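Local coordinates for protein beta subunit of photoactivated adenylyl cyclase (Beggiatoa sp. PS, PDB 5M2A) that senses blue light through a flavin-binding BLUF domain and probably couples it to a class III cyclase domain that makes cyclic AMP from ATP, at residues Gln121-Arg124 with Val125-Tyr129; Glu175-Ile178 with Leu179-Tyr183. All blocks are in the same frame, centred on the assembly; numbering follows the deposited sequence.

Contact 1: residues Gln121-Arg124 with Val125-Tyr129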
loop_
_atom_site.group_PDB
_atom_site.type_symbol
_atom_site.label_atom_id
_atom_site.label_comp_id
_atom_site.label_asym_id
_atom_site.label_seq_id
_atom_site.Cartn_x
_atom_site.Cartn_y
_atom_site.Cartn_z
ATOM N N GLN A 121 -16.246 7.714 3.590
ATOM C CA GLN A 121 -15.761 8.002 2.249
ATOM C C GLN A 121 -14.241 7.941 2.191
ATOM O O GLN A 121 -13.665 7.434 1.217
ATOM C CB GLN A 121 -16.283 9.366 1.802
ATOM C CG GLN A 121 -17.761 9.324 1.453
ATOM C CD GLN A 121 -18.353 10.691 1.159
ATOM O OE1 GLN A 121 -17.748 11.726 1.450
ATOM N NE2 GLN A 121 -19.546 10.700 0.582
ATOM N N SER A 122 -13.576 8.441 3.228
ATOM C CA SER A 122 -12.125 8.298 3.321
ATOM C C SER A 122 -11.719 6.833 3.429
ATOM O O SER A 122 -10.753 6.401 2.787
ATOM C CB SER A 122 -11.602 9.098 4.516
ATOM O OG SER A 122 -10.192 9.046 4.597
ATOM N N HIS A 123 -12.448 6.057 4.234
ATOM C CA HIS A 123 -12.174 4.631 4.373
ATOM C C HIS A 123 -12.192 3.933 3.020
ATOM O O HIS A 123 -11.303 3.127 2.707
ATOM C CB HIS A 123 -13.217 4.018 5.321
ATOM C CG HIS A 123 -12.919 2.611 5.755
ATOM N ND1 HIS A 123 -13.141 1.513 4.951
ATOM C CD2 HIS A 123 -12.465 2.125 6.932
ATOM C CE1 HIS A 123 -12.818 0.411 5.609
ATOM N NE2 HIS A 123 -12.399 0.756 6.814
ATOM N N ARG A 124 -13.179 4.260 2.183
ATOM C CA ARG A 124 -13.307 3.592 0.895
ATOM C C ARG A 124 -12.161 3.953 -0.036
ATOM O O ARG A 124 -11.804 3.154 -0.905
ATOM C CB ARG A 124 -14.648 3.933 0.242
ATOM C CG ARG A 124 -15.842 3.715 1.171
ATOM C CD ARG A 124 -16.745 2.622 0.645
ATOM N NE ARG A 124 -16.168 1.298 0.823
ATOM C CZ ARG A 124 -16.752 0.180 0.407
ATOM N NH1 ARG A 124 -16.162 -0.986 0.602
ATOM N NH2 ARG A 124 -17.929 0.232 -0.206
ATOM N N VAL A 125 -11.578 5.138 0.125
ATOM C CA VAL A 125 -10.383 5.483 -0.644
ATOM C C VAL A 125 -9.202 4.639 -0.187
ATOM O O VAL A 125 -8.527 3.988 -0.996
ATOM C CB VAL A 125 -10.070 6.982 -0.508
ATOM C CG1 VAL A 125 -8.716 7.277 -1.144
ATOM C CG2 VAL A 125 -11.147 7.804 -1.187
ATOM N N LEU A 126 -8.950 4.631 1.124
ATOM C CA LEU A 126 -7.849 3.850 1.684
ATOM C C LEU A 126 -7.923 2.379 1.296
ATOM O O LEU A 126 -6.879 1.759 1.077
ATOM C CB LEU A 126 -7.832 3.976 3.205
ATOM C CG LEU A 126 -7.662 5.336 3.880
ATOM C CD1 LEU A 126 -7.099 5.140 5.274
ATOM C CD2 LEU A 126 -6.791 6.280 3.084
ATOM N N GLU A 127 -9.133 1.799 1.240
ATOM C CA GLU A 127 -9.290 0.405 0.818
ATOM C C GLU A 127 -8.595 0.124 -0.497
ATOM O O GLU A 127 -8.075 -0.982 -0.707
ATOM C CB GLU A 127 -10.769 0.048 0.664
ATOM C CG GLU A 127 -11.502 -0.153 1.973
ATOM C CD GLU A 127 -12.997 -0.164 1.754
ATOM O OE1 GLU A 127 -13.712 0.623 2.416
ATOM O OE2 GLU A 127 -13.452 -0.936 0.879
ATOM N N LYS A 128 -8.610 1.087 -1.416
ATOM C CA LYS A 128 -8.012 0.838 -2.718
ATOM C C LYS A 128 -6.500 0.666 -2.641
ATOM O O LYS A 128 -5.925 -0.004 -3.508
ATOM C CB LYS A 128 -8.354 1.969 -3.682
ATOM C CG LYS A 128 -9.843 2.223 -3.841
ATOM C CD LYS A 128 -10.090 3.258 -4.928
ATOM C CE LYS A 128 -11.575 3.500 -5.129
ATOM N NZ LYS A 128 -12.274 2.231 -5.413
ATOM N N TYR A 129 -5.844 1.270 -1.654
ATOM C CA TYR A 129 -4.393 1.161 -1.546
ATOM C C TYR A 129 -3.940 -0.074 -0.777
ATOM O O TYR A 129 -2.734 -0.314 -0.678
ATOM C CB TYR A 129 -3.809 2.410 -0.883
ATOM C CG TYR A 129 -3.896 3.647 -1.742
ATOM C CD1 TYR A 129 -5.076 4.373 -1.831
ATOM C CD2 TYR A 129 -2.793 4.084 -2.478
ATOM C CE1 TYR A 129 -5.164 5.502 -2.621
ATOM C CE2 TYR A 129 -2.874 5.211 -3.276
ATOM C CZ TYR A 129 -4.061 5.920 -3.338
ATOM O OH TYR A 129 -4.143 7.044 -4.130
#
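Two donors share Glu127 OE1: His123 ND1 at 2.7 Å and Arg124 NE at 3.0 Å, arriving from opposite faces of the carboxylate plane. The imidazole offers its edge, with the oxygen lying in the ring plane, and comes to OE1 on the anti side; Arg124 NE comes on the syn side. The other oxygen, Glu127 OE2, uses its syn lone pair for Arg124 NH1 at 2.7 Å, so arginine and glutamate form a side-on, two-bond salt bridge, with guanidinium and carboxylate planes 43° apart. Three bonds therefore fix the rotation of the carboxylate. Glutamate suits the place because its chain, extended beyond CG, runs back along the helix by one turn, whereas Arg124 must bend at chi2 (-116°) and chi3 to bring NE and NH1 round to it; arginine has NH2 left to bond Asn76 O. Histidine suits because its two ring nitrogens serve two partners: ND1 donates to the carboxylate, which would probably polarise the ring, and NE2 pairs with Ser122 OG of the second subunit. The reciprocal bond repeats this across the dimer, where small, polar Ser122 and branched Leu126 face the partner chain. Beneath the side chains the backbone keeps its helical bonds, Glu127 N to His123 O at 2.9 Å and Leu126 N to Ser122 O at 3.0 Å. On the flank of helix 110-129 turned to its own BLUF sheet, His123 and Arg124 pack on Leu78 of strand 77-83, and Arg124 and Glu127 touch Ile11 of strand 5-14.

Contact 2: residues Glu175-Ile178 with Leu179-Tyr183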
loop_
_atom_site.group_PDB
_atom_site.type_symbol
_atom_site.label_atom_id
_atom_site.label_comp_id
_atom_site.label_asym_id
_atom_site.label_seq_id
_atom_site.Cartn_x
_atom_site.Cartn_y
_atom_site.Cartn_z
ATOM N N GLU A 175 1.079 11.155 -20.754
ATOM C CA GLU A 175 0.837 9.996 -21.607
ATOM C C GLU A 175 1.397 8.720 -20.990
ATOM O O GLU A 175 0.821 7.640 -21.161
ATOM C CB GLU A 175 1.443 10.235 -22.991
ATOM C CG GLU A 175 0.763 11.362 -23.751
ATOM C CD GLU A 175 -0.700 11.073 -24.027
ATOM O OE1 GLU A 175 -1.029 9.922 -24.379
ATOM O OE2 GLU A 175 -1.524 11.994 -23.869
ATOM N N VAL A 176 2.526 8.815 -20.286
ATOM C CA VAL A 176 3.055 7.643 -19.590
ATOM C C VAL A 176 2.076 7.194 -18.513
ATOM O O VAL A 176 1.838 5.995 -18.324
ATOM C CB VAL A 176 4.442 7.953 -18.996
ATOM C CG1 VAL A 176 4.906 6.827 -18.062
ATOM C CG2 VAL A 176 5.470 8.194 -20.096
ATOM N N VAL A 177 1.500 8.153 -17.787
ATOM C CA VAL A 177 0.591 7.826 -16.693
ATOM C C VAL A 177 -0.651 7.110 -17.216
ATOM O O VAL A 177 -1.093 6.111 -16.641
ATOM C CB VAL A 177 0.234 9.108 -15.916
ATOM C CG1 VAL A 177 -0.983 8.865 -14.993
ATOM C CG2 VAL A 177 1.441 9.578 -15.117
ATOM N N ILE A 178 -1.244 7.617 -18.300
ATOM C CA ILE A 178 -2.393 6.941 -18.900
ATOM C C ILE A 178 -2.028 5.515 -19.275
ATOM O O ILE A 178 -2.790 4.567 -19.028
ATOM C CB ILE A 178 -2.892 7.738 -20.120
ATOM C CG1 ILE A 178 -3.561 9.032 -19.669
ATOM C CG2 ILE A 178 -3.814 6.897 -20.999
ATOM C CD1 ILE A 178 -3.642 10.095 -20.783
ATOM N N LEU A 179 -0.847 5.339 -19.863
ATOM C CA LEU A 179 -0.436 4.018 -20.310
ATOM C C LEU A 179 -0.210 3.078 -19.133
ATOM O O LEU A 179 -0.636 1.917 -19.168
ATOM C CB LEU A 179 0.826 4.142 -21.168
ATOM C CG LEU A 179 1.494 2.854 -21.650
ATOM C CD1 LEU A 179 2.069 3.042 -23.039
ATOM C CD2 LEU A 179 2.592 2.408 -20.699
ATOM N N VAL A 180 0.462 3.553 -18.083
ATOM C CA VAL A 180 0.741 2.681 -16.948
ATOM C C VAL A 180 -0.543 2.350 -16.199
ATOM O O VAL A 180 -0.753 1.205 -15.779
ATOM C CB VAL A 180 1.796 3.332 -16.028
ATOM C CG1 VAL A 180 2.057 2.449 -14.827
ATOM C CG2 VAL A 180 3.116 3.531 -16.788
ATOM N N ASN A 181 -1.438 3.336 -16.033
ATOM C CA ASN A 181 -2.725 3.044 -15.393
ATOM C C ASN A 181 -3.503 1.976 -16.156
ATOM O O ASN A 181 -4.174 1.132 -15.547
ATOM C CB ASN A 181 -3.575 4.313 -15.277
ATOM C CG ASN A 181 -3.125 5.219 -14.147
ATOM O OD1 ASN A 181 -2.494 4.768 -13.196
ATOM N ND2 ASN A 181 -3.463 6.503 -14.245
ATOM N N ARG A 182 -3.462 2.018 -17.489
ATOM C CA ARG A 182 -4.199 1.033 -18.274
ATOM C C ARG A 182 -3.607 -0.352 -18.074
ATOM O O ARG A 182 -4.333 -1.337 -17.889
ATOM C CB ARG A 182 -4.179 1.414 -19.755
ATOM C CG ARG A 182 -5.043 0.507 -20.629
ATOM C CD ARG A 182 -6.514 0.552 -20.210
ATOM N NE ARG A 182 -7.369 -0.186 -21.146
ATOM C CZ ARG A 182 -7.850 0.332 -22.270
ATOM N NH1 ARG A 182 -7.550 1.583 -22.601
ATOM N NH2 ARG A 182 -8.624 -0.397 -23.072
ATOM N N TYR A 183 -2.279 -0.428 -18.103
ATOM C CA TYR A 183 -1.565 -1.673 -17.840
ATOM C C TYR A 183 -1.893 -2.215 -16.455
ATOM O O TYR A 183 -2.244 -3.391 -16.296
ATOM C CB TYR A 183 -0.065 -1.418 -17.988
ATOM C CG TYR A 183 0.765 -2.619 -17.677
ATOM C CD1 TYR A 183 0.756 -3.717 -18.529
ATOM C CD2 TYR A 183 1.554 -2.657 -16.545
ATOM C CE1 TYR A 183 1.512 -4.831 -18.246
ATOM C CE2 TYR A 183 2.331 -3.772 -16.253
ATOM C CZ TYR A 183 2.294 -4.851 -17.108
ATOM O OH TYR A 183 3.051 -5.951 -16.829
#
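Glu175 opens the turn through its carbonyl, Glu175 O accepting Leu179 N at 3.1 Å. Leu179 rests its CB against that carbonyl and Val176 O, and its branched end suits the buried side, where it meets Ile161. At Val176 the backbone bond is shorter, Val176 O to Val180 N at 2.8 Å, and the two valines lie side by side, pointing the same way, with Val176 CG1 4.0 Å from Val180 CG2. Compact and branched at CB, they fit a buried face on which both also pack against Phe164 of helix 164-170. Val177 runs alongside Asn181 in the same manner: its CG1, turned anti to the backbone N (chi1 166°), meets Asn181 ND2 at 3.5 Å, while Val177 O takes Asn181 N at 2.9 Å. The carboxamide oxygen OD1 accepts Gly262 N of the second subunit; asparagine is short enough to stay close to its own helix and still reach that backbone. A leucine here, with no oxygen to offer, would probably leave Gly262 N of the second subunit without its acceptor. Ile178 closes the segment, its carbonyl bonded to Arg182 N at 3.1 Å; its side chain is exposed, as is that of Arg182, whose charge suits an outer flank. The regular run of i to i+4 bonds, with an apolar face turned to strand 150-161 and a largely apolar one, broken by Asn181, to the partner chain, fits a helix covering the sheet of a class III cyclase domain, whose catalytic unit is a dimer.

In the fold
Contact 1 and contact 2 each lie within one helix, contact 1 on 110-129 and contact 2 on 173-193, with centres 22 Å apart and no touch between them. Both are partly buried and both meet the second subunit, yet in different modules: contact 1 lies beside the flavin-binding BLUF sheet, contact 2 within the cyclase domain, the side chain of Val180 about 9 Å from a magnesium ion. Their chemistry differs accordingly. In 121-129 charged and polar side chains bond to each other within the helix, while 175-183 relies on valine packing, with Asn181 alongside Val177, its cross-segment hydrogen bonds all being backbone ones. Contact 2 also has more buried residues, four against two, together with two exposed ones.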